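Side-chain contact in phosphoserine aminotransferase (PDB 1W23), which catalyses the reversible, pyridoxal-phosphate-dependent transamination between 3-phosphohydroxypyruvate and phosphoserine, the second step of serine biosynthesis from 3-phosphoglycerate: residues F136-N139 / E140-Y144. Sequence-based numbering, arbitrary orientation.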
loop_
_atom_site.group_PDB
_atom_site.type_symbol
_atom_site.label_atom_id
_atom_site.label_comp_id
_atom_site.label_asym_id
_atom_site.label_seq_id
_atom_site.Cartn_x
_atom_site.Cartn_y
_atom_site.Cartn_z
ATOM N N PHE A 136 -9.269 25.048 -24.502
ATOM C CA PHE A 136 -7.996 24.472 -24.069
ATOM C C PHE A 136 -6.851 25.072 -24.866
ATOM O O PHE A 136 -6.826 25.128 -26.103
ATOM C CB PHE A 136 -7.952 22.969 -24.289
ATOM C CG PHE A 136 -8.809 22.129 -23.352
ATOM C CD1 PHE A 136 -9.771 22.637 -22.505
ATOM C CD2 PHE A 136 -8.623 20.749 -23.390
ATOM C CE1 PHE A 136 -10.505 21.752 -21.692
ATOM C CE2 PHE A 136 -9.317 19.924 -22.565
ATOM C CZ PHE A 136 -10.258 20.414 -21.732
ATOM N N GLN A 137 -5.868 25.552 -24.093
ATOM C CA GLN A 137 -4.663 26.158 -24.640
ATOM C C GLN A 137 -3.560 25.081 -24.597
ATOM O O GLN A 137 -3.070 24.702 -23.531
ATOM C CB GLN A 137 -4.268 27.410 -23.883
ATOM C CG GLN A 137 -5.423 28.427 -23.869
ATOM C CD GLN A 137 -6.014 28.700 -25.255
ATOM O OE1 GLN A 137 -7.211 28.677 -25.572
ATOM N NE2 GLN A 137 -5.113 28.999 -26.205
ATOM N N LEU A 138 -3.209 24.606 -25.785
ATOM C CA LEU A 138 -2.274 23.519 -25.988
ATOM C C LEU A 138 -0.944 24.047 -26.492
ATOM O O LEU A 138 -0.891 25.116 -27.164
ATOM C CB LEU A 138 -2.864 22.495 -26.943
ATOM C CG LEU A 138 -4.245 21.937 -26.598
ATOM C CD1 LEU A 138 -4.700 20.965 -27.684
ATOM C CD2 LEU A 138 -4.233 21.343 -25.179
ATOM N N ASN A 139 0.136 23.301 -26.218
ATOM C CA ASN A 139 1.473 23.720 -26.624
ATOM C C ASN A 139 2.081 22.615 -27.457
ATOM O O ASN A 139 1.901 21.421 -27.131
ATOM C CB ASN A 139 2.402 23.974 -25.410
ATOM C CG ASN A 139 1.777 24.955 -24.447
ATOM O OD1 ASN A 139 1.689 26.157 -24.738
ATOM N ND2 ASN A 139 1.293 24.472 -23.312
ATOM N N GLU A 140 2.821 22.976 -28.511
ATOM C CA GLU A 140 3.469 21.962 -29.362
ATOM C C GLU A 140 4.425 21.039 -28.555
ATOM O O GLU A 140 4.590 19.870 -28.934
ATOM C CB GLU A 140 4.194 22.674 -30.481
ATOM C CG GLU A 140 5.408 23.628 -30.136
ATOM C CD GLU A 140 6.074 24.043 -31.465
ATOM O OE1 GLU A 140 5.905 25.122 -32.164
ATOM O OE2 GLU A 140 6.918 23.136 -31.847
ATOM N N ASN A 141 5.017 21.601 -27.512
ATOM C CA ASN A 141 5.970 20.844 -26.708
ATOM C C ASN A 141 5.335 20.338 -25.422
ATOM O O ASN A 141 6.064 20.048 -24.443
ATOM C CB ASN A 141 7.228 21.677 -26.437
ATOM C CG ASN A 141 6.978 22.968 -25.667
ATOM O OD1 ASN A 141 5.985 23.665 -25.961
ATOM N ND2 ASN A 141 7.845 23.349 -24.739
ATOM N N ASP A 142 4.008 20.208 -25.351
ATOM C CA ASP A 142 3.391 19.499 -24.229
ATOM C C ASP A 142 3.934 18.084 -24.132
ATOM O O ASP A 142 3.947 17.313 -25.107
ATOM C CB ASP A 142 1.870 19.439 -24.369
ATOM C CG ASP A 142 1.159 20.737 -24.100
ATOM O OD1 ASP A 142 1.701 21.639 -23.408
ATOM O OD2 ASP A 142 -0.015 20.860 -24.560
ATOM N N ALA A 143 4.340 17.690 -22.918
ATOM C CA ALA A 143 4.666 16.284 -22.629
ATOM C C ALA A 143 3.380 15.451 -22.536
ATOM O O ALA A 143 3.355 14.237 -22.840
ATOM C CB ALA A 143 5.449 16.179 -21.331
ATOM N N TYR A 144 2.296 16.058 -22.096
ATOM C CA TYR A 144 0.996 15.436 -21.866
ATOM C C TYR A 144 0.028 16.530 -21.554
ATOM O O TYR A 144 0.396 17.659 -21.224
ATOM C CB TYR A 144 1.097 14.433 -20.718
ATOM C CG TYR A 144 1.599 14.934 -19.398
ATOM C CD1 TYR A 144 2.940 14.693 -19.046
ATOM C CD2 TYR A 144 0.806 15.645 -18.510
ATOM C CE1 TYR A 144 3.452 15.151 -17.846
ATOM C CE2 TYR A 144 1.316 16.114 -17.327
ATOM C CZ TYR A 144 2.617 15.864 -16.977
ATOM O OH TYR A 144 3.160 16.307 -15.791
#
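The carboxylate of Asp-142 and the side-chain amide of Asn-139 stand almost perpendicular, their planes 88° apart, and meet through one amide N-H. Asn-139 ND2 donates to Asp-142 OD1 over 2.9 Å; the oxygen lies in the amide plane and is approached on its syn side, only slightly out of the carboxylate plane. From above that plane comes a second donor, the backbone: Asn-139 N reaches Asp-142 OD2 at 3.0 Å, and the bond is nearly straight at 171°. One carboxylate thus grips both the main chain and the side chain of a single residue, and two donors at two different oxygens leave it little room to rotate. Asn-139 suits its place because, with CG beside its own backbone N (chi1 -54°), its short amide brings ND2 to the syn side of OD1 while the backbone N-H of the same residue comes to OD2. The bonds brace a type I beta turn from Asn-139 to Asp-142, whose backbone closure runs from Asp-142 N to Asn-139 O at 3.0 Å. At the turn's second corner, Asn-141 OD1 rests 3.6 Å from Asn-139 CB, while its ND2 bonds to Gly-91 O; Glu-140 starts out away from the turn, its chain extended beyond CG, and a charged group suits its exposed position. Asp-142 is buried, and OD2 also accepts bonds from His-166 NE2 and Asn-95 ND2, which probably favours its ionised form. With an alanine in place of Asp-142, Asn-139 N and ND2 would probably lose their acceptor and the amide could turn, while His-166 and Asn-95 would lose a shared partner. The turn lies at the surface, away from the cofactor site, and leads into strand 142-148 of the mixed sheet, beside strand 93-98; Asn-139 packs on Asn-95 of that strand and on His-117 of strand 115-121.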